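Local coordinates for Atu0111 protein (Agrobacterium tumefaciens, PDB 2FSQ) that is of unknown function but may be a 2H phosphoesterase-like protein with a two-histidine active site, at residues H171-H174 with D175-F179; D116-R119 with D120-S123; K146-T149 with A150-S154. One frame throughout, in Å; residues are numbered along the deposited sequence. Where two conformers were deposited one is given.

Overall arrangement
All three contacts can be placed relative to helix 150-167. Contact 3 (146-154) begins it with an N-terminal cap, contact 2 (116-123) packs against residues at its far end, and contact 1 (171-179) is the loop that follows it and leads into strand 179-182. The centres of contacts 1 and 3 are 15 Å apart, with nearest atoms about 5 Å apart. Contact 2 is peripheral: its centre is 23 Å from that of contact 1 and 28 Å from that of contact 3. A bound acetic acid, probably from the crystallisation liquor, lies about 5 Å from the side chain of Tyr-177 in contact 1. That contact ends next to His-180, whose sequence setting resembles the histidine motif of 2H proteins.

Contact 1. Residues H171-H174 with D175-F179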
loop_
_atom_site.group_PDB
_atom_site.type_symbol
_atom_site.label_atom_id
_atom_site.label_comp_id
_atom_site.label_asym_id
_atom_site.label_seq_id
_atom_site.Cartn_x
_atom_site.Cartn_y
_atom_site.Cartn_z
ATOM N N HIS A 171 -8.191 -12.534 2.995
ATOM C CA HIS A 171 -9.178 -11.447 3.099
ATOM C C HIS A 171 -10.284 -11.639 2.054
ATOM O O HIS A 171 -10.096 -12.362 1.073
ATOM C CB HIS A 171 -8.500 -10.098 2.875
ATOM C CG HIS A 171 -7.522 -9.723 3.941
ATOM N ND1 HIS A 171 -6.920 -8.482 3.986
ATOM C CD2 HIS A 171 -7.033 -10.421 5.002
ATOM C CE1 HIS A 171 -6.112 -8.429 5.032
ATOM N NE2 HIS A 171 -6.169 -9.584 5.672
ATOM N N PRO A 172 -11.446 -10.999 2.270
ATOM C CA PRO A 172 -12.533 -11.084 1.276
ATOM C C PRO A 172 -12.130 -10.701 -0.151
ATOM O O PRO A 172 -12.614 -11.299 -1.107
ATOM C CB PRO A 172 -13.591 -10.111 1.837
ATOM C CG PRO A 172 -13.377 -10.242 3.326
ATOM C CD PRO A 172 -11.874 -10.269 3.485
ATOM N N ASP A 173 -11.233 -9.734 -0.290
ATOM C CA ASP A 173 -10.815 -9.303 -1.627
ATOM C C ASP A 173 -9.603 -10.087 -2.164
ATOM O O ASP A 173 -8.954 -9.630 -3.100
ATOM C CB ASP A 173 -10.506 -7.793 -1.625
ATOM C CG ASP A 173 -9.246 -7.455 -0.865
ATOM O OD1 ASP A 173 -8.694 -8.371 -0.222
ATOM O OD2 ASP A 173 -8.784 -6.292 -0.924
ATOM N N HIS A 174 -9.291 -11.250 -1.586
ATOM C CA HIS A 174 -8.031 -11.927 -1.922
ATOM C C HIS A 174 -7.807 -12.054 -3.427
ATOM O O HIS A 174 -6.731 -11.726 -3.931
ATOM C CB HIS A 174 -7.929 -13.301 -1.254
ATOM C CG HIS A 174 -6.652 -14.014 -1.561
ATOM N ND1 HIS A 174 -5.502 -13.849 -0.815
ATOM C CD2 HIS A 174 -6.333 -14.865 -2.566
ATOM C CE1 HIS A 174 -4.537 -14.595 -1.332
ATOM N NE2 HIS A 174 -5.013 -15.209 -2.405
ATOM N N ASP A 175 -8.818 -12.536 -4.139
ATOM C CA ASP A 175 -8.677 -12.795 -5.568
ATOM C C ASP A 175 -8.896 -11.572 -6.450
ATOM O O ASP A 175 -8.601 -11.629 -7.652
ATOM C CB ASP A 175 -9.638 -13.905 -5.998
ATOM C CG ASP A 175 -9.215 -15.265 -5.494
ATOM O OD1 ASP A 175 -7.995 -15.556 -5.473
ATOM O OD2 ASP A 175 -10.123 -16.056 -5.151
ATOM N N THR A 176 -9.434 -10.494 -5.872
ATOM C CA THR A 176 -9.678 -9.251 -6.610
ATOM C C THR A 176 -8.825 -8.096 -6.074
ATOM O O THR A 176 -9.147 -6.920 -6.269
ATOM C CB THR A 176 -11.151 -8.849 -6.490
ATOM O OG1 THR A 176 -11.530 -8.835 -5.104
ATOM C CG2 THR A 176 -12.027 -9.828 -7.281
ATOM N N TYR A 177 -7.725 -8.445 -5.441
ATOM C CA TYR A 177 -6.858 -7.478 -4.774
ATOM C C TYR A 177 -6.329 -6.396 -5.716
ATOM O O TYR A 177 -5.805 -6.715 -6.791
ATOM C CB TYR A 177 -5.694 -8.231 -4.095
ATOM C CG TYR A 177 -4.782 -7.314 -3.312
ATOM C CD1 TYR A 177 -5.177 -6.777 -2.094
ATOM C CD2 TYR A 177 -3.539 -6.954 -3.819
ATOM C CE1 TYR A 177 -4.367 -5.917 -1.393
ATOM C CE2 TYR A 177 -2.709 -6.079 -3.125
ATOM C CZ TYR A 177 -3.126 -5.552 -1.913
ATOM O OH TYR A 177 -2.318 -4.671 -1.213
ATOM N N GLU A 178 -6.437 -5.129 -5.297
ATOM C CA GLU A 178 -5.871 -4.026 -6.059
ATOM C C GLU A 178 -4.468 -3.664 -5.538
ATOM O O GLU A 178 -4.304 -3.147 -4.417
ATOM C CB GLU A 178 -6.798 -2.805 -5.974
ATOM C CG GLU A 178 -6.287 -1.617 -6.773
ATOM C CD GLU A 178 -7.241 -0.451 -6.741
ATOM O OE1 GLU A 178 -7.382 0.172 -5.671
ATOM O OE2 GLU A 178 -7.834 -0.158 -7.794
ATOM N N PHE A 179 -3.461 -3.962 -6.352
ATOM C CA PHE A 179 -2.103 -3.575 -6.022
ATOM C C PHE A 179 -1.936 -2.071 -6.120
ATOM O O PHE A 179 -2.475 -1.431 -7.017
ATOM C CB PHE A 179 -1.100 -4.275 -6.941
ATOM C CG PHE A 179 -1.038 -5.756 -6.745
ATOM C CD1 PHE A 179 -0.265 -6.311 -5.730
ATOM C CD2 PHE A 179 -1.759 -6.603 -7.580
ATOM C CE1 PHE A 179 -0.217 -7.691 -5.559
ATOM C CE2 PHE A 179 -1.707 -7.968 -7.405
ATOM C CZ PHE A 179 -0.948 -8.513 -6.397
HETATM O O HOH W 1 -11.450 -13.194 -3.127
HETATM O O HOH W 2 -8.158 -4.541 -2.986
#
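Asp-173 reaches forward to Thr-176 and Tyr-177 from within a tight turn, an example of how an irregular loop can be ordered by a few local bonds. The turn is type I, closed by the bond from His-174 N to His-171 O at 3.0 Å. From Pro-172 the carbonyl oxygen is tied through a water to the backbone N of Asp-175, which extends the turn by a solvent bridge. At Asp-173 the backbone oxygen accepts from Thr-176 N at 2.9 Å; the donor stands above the carbonyl plane and the N-H points only roughly at the oxygen (135°). Because CG lies between the backbone N and carbonyl carbon (chi1 71°), the carboxylate runs alongside the Tyr-177 ring, with OD2 at the ring edge, 3.8 Å from CD1, and the two planes nearly perpendicular. A second water joins this same OD2, 2.8 Å away, to Glu-178 N, so the side chain is linked through solvent to the backbone five residues on. His-174 points its ring elsewhere: its CD2 edge meets Asp-175 OD1 at 3.4 Å, in the ring plane, while NE2 is hydrogen-bonded to Asp-161. Further along, Tyr-177 sets CD2 over the centre of the Phe-179 ring. Helix 150-167 flanks the loop, Arg-160 bonding His-174 O and making a cation-pi contact with Tyr-177, and strand 84-92 meets His-174, Tyr-177 and Phe-179 through Phe-88, Thr-86 and Met-85, just as the chain enters strand 179-182.

Contact 2. Residues D116-R119 with D120-S123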
loop_
_atom_site.group_PDB
_atom_site.type_symbol
_atom_site.label_atom_id
_atom_site.label_comp_id
_atom_site.label_asym_id
_atom_site.label_seq_id
_atom_site.Cartn_x
_atom_site.Cartn_y
_atom_site.Cartn_z
ATOM N N ASP A 116 6.818 -13.573 15.360
ATOM C CA ASP A 116 7.669 -14.759 15.571
ATOM C C ASP A 116 7.091 -16.032 14.935
ATOM O O ASP A 116 7.832 -16.809 14.320
ATOM C CB ASP A 116 7.938 -15.007 17.063
ATOM C CG ASP A 116 8.655 -13.835 17.755
ATOM O OD1 ASP A 116 9.359 -13.038 17.097
ATOM O OD2 ASP A 116 8.536 -13.736 18.997
ATOM N N TYR A 117 5.784 -16.257 15.095
ATOM C CA TYR A 117 5.095 -17.418 14.508
ATOM C C TYR A 117 5.279 -17.430 12.996
ATOM O O TYR A 117 5.619 -18.462 12.407
ATOM C CB TYR A 117 3.614 -17.423 14.943
ATOM C CG TYR A 117 2.623 -18.355 14.235
ATOM C CD1 TYR A 117 2.498 -19.704 14.601
ATOM C CD2 TYR A 117 1.740 -17.862 13.276
ATOM C CE1 TYR A 117 1.539 -20.548 13.980
ATOM C CE2 TYR A 117 0.780 -18.686 12.656
ATOM C CZ TYR A 117 0.677 -20.028 13.009
ATOM O OH TYR A 117 -0.285 -20.843 12.382
ATOM N N TYR A 118 5.114 -16.263 12.379
ATOM C CA TYR A 118 5.274 -16.149 10.953
ATOM C C TYR A 118 6.725 -16.228 10.467
ATOM O O TYR A 118 6.995 -16.863 9.442
ATOM C CB TYR A 118 4.623 -14.860 10.475
ATOM C CG TYR A 118 3.115 -14.908 10.455
ATOM C CD1 TYR A 118 2.424 -16.079 10.142
ATOM C CD2 TYR A 118 2.381 -13.752 10.669
ATOM C CE1 TYR A 118 1.037 -16.108 10.104
ATOM C CE2 TYR A 118 0.995 -13.760 10.616
ATOM C CZ TYR A 118 0.335 -14.934 10.334
ATOM O OH TYR A 118 -1.031 -14.934 10.250
ATOM N N ARG A 119 7.642 -15.570 11.173
ATOM C CA ARG A 119 9.068 -15.652 10.814
ATOM C C ARG A 119 9.512 -17.114 10.735
ATOM O O ARG A 119 10.254 -17.503 9.823
ATOM C CB ARG A 119 9.936 -14.875 11.808
ATOM C CG ARG A 119 11.401 -14.753 11.385
ATOM C CD ARG A 119 12.307 -14.579 12.590
ATOM N NE ARG A 119 12.432 -13.192 13.047
ATOM C CZ ARG A 119 13.338 -12.322 12.598
ATOM N NH1 ARG A 119 14.200 -12.668 11.648
ATOM N NH2 ARG A 119 13.382 -11.096 13.103
ATOM N N ASP A 120 9.024 -17.921 11.678
ATOM C CA ASP A 120 9.296 -19.355 11.709
ATOM C C ASP A 120 8.623 -20.083 10.550
ATOM O O ASP A 120 9.257 -20.864 9.851
ATOM C CB ASP A 120 8.849 -19.965 13.043
ATOM C CG ASP A 120 8.964 -21.485 13.057
ATOM O OD1 ASP A 120 10.048 -22.014 12.714
ATOM O OD2 ASP A 120 7.967 -22.147 13.404
ATOM N N ARG A 121 7.337 -19.818 10.343
ATOM C CA ARG A 121 6.597 -20.478 9.284
ATOM C C ARG A 121 7.167 -20.129 7.923
ATOM O O ARG A 121 7.225 -20.986 7.040
ATOM C CB ARG A 121 5.123 -20.079 9.327
ATOM C CG ARG A 121 4.356 -20.754 10.414
ATOM C CD ARG A 121 2.919 -20.282 10.425
ATOM N NE ARG A 121 2.125 -20.794 9.312
ATOM C CZ ARG A 121 1.678 -22.042 9.202
ATOM N NH1 ARG A 121 1.979 -22.952 10.122
ATOM N NH2 ARG A 121 0.947 -22.388 8.152
ATOM N N LEU A 122 7.592 -18.877 7.762
ATOM C CA LEU A 122 8.087 -18.389 6.465
ATOM C C LEU A 122 9.517 -18.820 6.125
ATOM O O LEU A 122 10.019 -18.505 5.036
ATOM C CB LEU A 122 7.962 -16.869 6.374
ATOM C CG LEU A 122 6.518 -16.346 6.318
ATOM C CD1 LEU A 122 6.479 -14.876 6.715
ATOM C CD2 LEU A 122 5.892 -16.594 4.941
ATOM N N SER A 123 10.161 -19.540 7.043
ATOM C CA SER A 123 11.509 -20.070 6.814
ATOM C C SER A 123 11.560 -21.128 5.711
ATOM O O SER A 123 12.622 -21.390 5.147
ATOM C CB SER A 123 12.090 -20.631 8.115
ATOM O OG SER A 123 12.504 -19.577 8.962
HETATM O O HOH W 3 5.498 -21.185 13.485
#
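Tyr-118 O receives the N-H of Leu-122 at 2.7 Å, the shortest of three successive backbone bonds between these segments. Arg-121 N donates to Tyr-117 O at 3.0 Å and Asp-120 N to Asp-116 O at 3.1 Å, both with nearly straight N-H directions. A water adds a second donor to Tyr-117 O and also donates to Asp-120 OD2, 2.7 Å from it, tying a side chain to the helix wall one turn back. Ser-123 OG can likewise donate to Arg-119 O, though Ser-123 has two conformers and this bond is less certain. The arrangement is the last turn of helix 111-121 tightening into a 3-10 segment: after the i to i+4 bonds, Ser-123 N turns to Asp-120 O, three residues back. Over the flank, Arg-121 lies alongside Tyr-117. CG beside the backbone N (chi1 -76°) and an extended chi2 carry CD over one face of the ring, 3.6 Å from the centroid, a CH-pi contact; the bend at chi3 (72°) then turns the guanidinium almost parallel to that ring, with the Tyr-117 OH over its face near the rim. Outside partners fix both ends: NE bonds Phe-166 O, and the phenol bonds Thr-104. The same CD also touches the edge of the Tyr-118 ring, 4.2 Å from CD1. Tyr-118 CB meets Leu-122 CD1 at 4.2 Å on the buried side, where Phe-223 packs against both residues and Phe-163 and Phe-166 cover Leu-122.

Contact 3. Residues K146-T149 with A150-S154; sequences KGAT and AEDDS
The carboxylate of Asp-152 is approached by Thr-149 from two directions. Thr-149 N meets OD2 at 3.0 Å on its anti lone pair, and Thr-149 OG1 comes from above the plane, 54° out of it, at 2.7 Å. The other oxygen, OD1, takes the backbone N-H of Asn-132, just before strand 133-139, so the group is fixed at both ends. The Asp-153 carboxylate is held differently: Gly-147 N meets OD1 on the syn side at 2.7 Å, 33° out of plane, and a water links OD2 to Gly-147 O. Both groups thus reach back to the backbone that leaves strand 142-147 and enters helix 150-167. This is a worked case of the capping box. Thr-149 is the N-cap, and with OG1 between the backbone N and carbonyl carbon (chi1 68°) its hydroxyl also accepts, weakly, from Asp-152 N at 3.3 Å, while the acid of Asp-152 answers by gripping Thr-149 N. Another water donates to OG1 at 2.8 Å and to Glu-151 OE1. Behind the cap, Gly-147 CA lies against Asp-152 CB at 3.6 Å, which brings strand end and helix start close together; Ala-148 CB lies near the same acid, against OD2. At the first turn the Asp-153 N to Thr-149 O bond is long and weak. Two N-H groups and one hydroxyl donate to the Asp-152 carboxylate, consistent with its being ionised at this helix start. Lys-146 NZ, 4.1 Å from Asp-153 OD1, is too far for a salt bridge, yet its charge would probably favour the ionised acid.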
loop_
_atom_site.group_PDB
_atom_site.type_symbol
_atom_site.label_atom_id
_atom_site.label_comp_id
_atom_site.label_asym_id
_atom_site.label_seq_id
_atom_site.Cartn_x
_atom_site.Cartn_y
_atom_site.Cartn_z
ATOM N N LYS A 146 -0.671 -2.927 -11.830
ATOM C CA LYS A 146 -0.895 -4.305 -12.205
ATOM C C LYS A 146 0.416 -4.862 -12.746
ATOM O O LYS A 146 1.422 -4.160 -12.874
ATOM C CB LYS A 146 -2.011 -4.434 -13.259
ATOM C CG LYS A 146 -3.441 -4.234 -12.733
ATOM C CD LYS A 146 -4.467 -4.496 -13.821
ATOM C CE LYS A 146 -4.702 -5.988 -14.049
ATOM N NZ LYS A 146 -5.149 -6.732 -12.837
ATOM N N GLY A 147 0.391 -6.131 -13.086
ATOM C CA GLY A 147 1.534 -6.803 -13.716
ATOM C C GLY A 147 1.929 -6.065 -14.997
ATOM O O GLY A 147 1.077 -5.520 -15.724
ATOM N N ALA A 148 3.228 -5.976 -15.256
ATOM C CA ALA A 148 3.709 -5.310 -16.467
ATOM C C ALA A 148 3.106 -6.012 -17.681
ATOM O O ALA A 148 2.718 -5.361 -18.659
ATOM C CB ALA A 148 5.220 -5.354 -16.514
ATOM N N THR A 149 3.013 -7.336 -17.583
ATOM C CA THR A 149 2.372 -8.188 -18.592
ATOM C C THR A 149 1.324 -9.073 -17.902
ATOM O O THR A 149 1.328 -9.234 -16.661
ATOM C CB THR A 149 3.390 -9.109 -19.297
ATOM O OG1 THR A 149 3.875 -10.063 -18.345
ATOM C CG2 THR A 149 4.560 -8.308 -19.897
ATOM N N ALA A 150 0.421 -9.650 -18.688
ATOM C CA ALA A 150 -0.593 -10.538 -18.132
ATOM C C ALA A 150 0.030 -11.715 -17.373
ATOM O O ALA A 150 -0.497 -12.150 -16.353
ATOM C CB ALA A 150 -1.569 -11.017 -19.204
ATOM N N GLU A 151 1.170 -12.206 -17.846
ATOM C CA GLU A 151 1.873 -13.252 -17.119
ATOM C C GLU A 151 2.323 -12.798 -15.724
ATOM O O GLU A 151 2.319 -13.591 -14.786
ATOM C CB GLU A 151 3.076 -13.738 -17.947
ATOM C CG GLU A 151 3.689 -14.999 -17.380
ATOM C CD GLU A 151 5.088 -15.288 -17.893
ATOM O OE1 GLU A 151 5.776 -14.346 -18.360
ATOM O OE2 GLU A 151 5.528 -16.457 -17.778
ATOM N N ASP A 152 2.766 -11.547 -15.587
ATOM C CA ASP A 152 3.123 -11.018 -14.265
ATOM C C ASP A 152 1.967 -11.061 -13.278
ATOM O O ASP A 152 2.170 -11.360 -12.111
ATOM C CB ASP A 152 3.665 -9.592 -14.358
ATOM C CG ASP A 152 5.005 -9.526 -15.050
ATOM O OD1 ASP A 152 5.955 -10.073 -14.485
ATOM O OD2 ASP A 152 5.073 -8.958 -16.167
ATOM N N ASP A 153 0.760 -10.778 -13.750
ATOM C CA ASP A 153 -0.418 -10.903 -12.885
ATOM C C ASP A 153 -0.565 -12.326 -12.340
ATOM O O ASP A 153 -0.873 -12.530 -11.161
ATOM C CB ASP A 153 -1.688 -10.498 -13.624
ATOM C CG ASP A 153 -1.707 -9.038 -13.994
ATOM O OD1 ASP A 153 -1.347 -8.180 -13.145
ATOM O OD2 ASP A 153 -2.064 -8.745 -15.156
ATOM N N SER A 154 -0.339 -13.310 -13.206
ATOM C CA SER A 154 -0.427 -14.700 -12.799
ATOM C C SER A 154 0.667 -15.049 -11.781
ATOM O O SER A 154 0.416 -15.733 -10.799
ATOM C CB SER A 154 -0.403 -15.598 -14.039
ATOM O OG SER A 154 -0.377 -16.959 -13.688
HETATM O O HOH W 4 -1.369 -6.513 -16.416
HETATM O O HOH W 5 6.028 -11.668 -19.168
#